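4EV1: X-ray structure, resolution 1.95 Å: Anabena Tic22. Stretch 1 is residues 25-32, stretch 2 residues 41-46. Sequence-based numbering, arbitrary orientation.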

# COMPACT_ATOMS: atom_id res chain seq x y z
N LEU A 25 16.03 11.44 1.40
CA LEU A 25 15.91 11.43 2.86
C LEU A 25 14.49 11.88 3.17
O LEU A 25 14.10 12.94 2.75
CB LEU A 25 16.93 12.38 3.46
CG LEU A 25 17.14 12.50 4.98
CD1 LEU A 25 17.08 11.16 5.72
CD2 LEU A 25 18.50 13.24 5.28
N PRO A 26 13.70 11.05 3.86
CA PRO A 26 12.30 11.39 4.11
C PRO A 26 12.09 12.53 5.10
O PRO A 26 12.83 12.61 6.09
CB PRO A 26 11.72 10.09 4.69
CG PRO A 26 12.60 9.06 4.18
CD PRO A 26 13.97 9.64 4.17
N LEU A 27 11.11 13.38 4.84
CA LEU A 27 10.72 14.42 5.76
C LEU A 27 10.04 13.70 6.92
O LEU A 27 9.10 12.93 6.69
CB LEU A 27 9.72 15.36 5.11
CG LEU A 27 9.16 16.47 6.00
CD1 LEU A 27 10.26 17.45 6.46
CD2 LEU A 27 8.06 17.17 5.25
N SER A 28 10.48 13.97 8.13
CA SER A 28 9.95 13.26 9.29
C SER A 28 9.89 14.18 10.51
O SER A 28 10.45 15.25 10.50
CB SER A 28 10.80 12.05 9.57
OG SER A 28 12.05 12.45 10.09
N ARG A 29 9.18 13.72 11.53
CA ARG A 29 8.98 14.42 12.81
C ARG A 29 9.56 13.49 13.89
O ARG A 29 9.37 12.26 13.80
CB ARG A 29 7.48 14.69 12.98
CG ARG A 29 6.88 14.49 14.39
CD ARG A 29 5.61 15.32 14.60
NE ARG A 29 5.77 16.31 15.67
CZ ARG A 29 4.80 16.82 16.42
NH1 ARG A 29 3.51 16.46 16.25
NH2 ARG A 29 5.11 17.70 17.36
N PRO A 30 10.27 14.05 14.88
CA PRO A 30 10.88 13.20 15.91
C PRO A 30 9.84 12.63 16.84
O PRO A 30 8.76 13.20 16.99
CB PRO A 30 11.83 14.14 16.68
CG PRO A 30 11.41 15.52 16.31
CD PRO A 30 10.54 15.48 15.09
N LEU A 31 10.16 11.48 17.44
CA LEU A 31 9.26 10.79 18.33
C LEU A 31 9.76 10.98 19.77
O LEU A 31 10.97 11.03 20.00
CB LEU A 31 9.21 9.32 17.97
CG LEU A 31 8.50 8.92 16.66
CD1 LEU A 31 8.75 7.46 16.31
CD2 LEU A 31 7.01 9.18 16.74
N PRO A 32 8.83 11.04 20.73
CA PRO A 32 9.19 11.24 22.12
C PRO A 32 9.65 9.97 22.79
O PRO A 32 9.33 8.86 22.30
CB PRO A 32 7.87 11.67 22.74
CG PRO A 32 6.86 10.86 21.98
CD PRO A 32 7.37 10.92 20.57
N GLY A 41 10.67 3.99 18.62
CA GLY A 41 10.67 4.94 17.47
C GLY A 41 11.59 6.15 17.63
O GLY A 41 11.56 6.82 18.65
N GLY A 42 12.42 6.47 16.63
CA GLY A 42 13.16 7.76 16.59
C GLY A 42 12.46 8.94 15.86
O GLY A 42 12.47 10.07 16.32
N SER A 43 11.87 8.64 14.72
CA SER A 43 11.12 9.64 13.95
C SER A 43 10.05 8.94 13.11
O SER A 43 10.03 7.71 13.01
CB SER A 43 12.08 10.50 13.13
OG SER A 43 12.83 9.69 12.26
N ILE A 44 9.12 9.73 12.58
CA ILE A 44 8.01 9.20 11.83
C ILE A 44 7.80 10.02 10.54
O ILE A 44 7.83 11.25 10.58
CB ILE A 44 6.71 9.12 12.67
CG1 ILE A 44 5.61 8.35 11.90
CG2 ILE A 44 6.26 10.53 13.15
CD1 ILE A 44 4.29 8.10 12.68
N THR A 45 7.62 9.31 9.43
CA THR A 45 7.35 9.90 8.12
C THR A 45 6.01 9.45 7.56
O THR A 45 5.51 8.33 7.82
CB THR A 45 8.50 9.65 7.10
OG1 THR A 45 8.36 10.52 5.96
CG2 THR A 45 8.53 8.17 6.61
N GLY A 46 5.42 10.32 6.76
CA GLY A 46 4.12 10.05 6.20
C GLY A 46 4.18 9.56 4.80
O GLY A 46 4.50 10.38 3.89
O HOH W 1 6.11 13.11 5.88
O HOH W 2 9.06 6.51 20.56

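The two stretches pair as antiparallel strands, with Arg29 and Pro30 lying against Ile44 and Ser43. Together they bury 459 Å² of surface. Arg29 and Ile44 form the hydrogen-bonded pair at the centre. Arg29 N donates to Ile44 O at 3.0 Å, and Ile44 N donates to Arg29 O at 2.8 Å. Both backbone groups of each residue are thus satisfied by the other.

Pro30 has no amide hydrogen, but none is needed here, because it faces Ser43 as a non-hydrogen-bonded pair. The next donor is Leu31 N, which bonds to Gly42 O at 2.9 Å. Gly42 O also lies 3.5 Å from Pro30 CA, in a CA-H...O contact.

At the other end a side chain takes over. Thr45 OG1 donates to Leu27 O at 2.6 Å. Thr45 has chi1 t, and Thr45 OG1 also packs against Pro26 CB at 3.6 Å. Leu27 O accepts a second bond from water 1, at 3.1 Å to the water oxygen. That water accepts from Gly46 N at 3.0 Å and so links the two backbones. Water 2 donates to Pro32 O at 2.9 Å and to Gly41 O at 3.2 Å, bridging the stretches at the opposite end.

Side chains of Ser28, Pro30, Ser43 and Thr45 share one face of the sheet. Those of Arg29 and Ile44 lie on the other, where Arg29 CG is 4.2 Å from Ile44 CG2. The end of the arginine leads away and leaves its aliphatic part near the isoleucine.

Leu31 has the largest area covered by the opposite stretch. Leu31 CD2 meets Ile44 CG2 at 3.9 Å, while Leu31 CD1 reaches Gly41 CA at 3.4 Å. Glycine suits this spot: a CB on Gly41 would clash with Leu31 CD1.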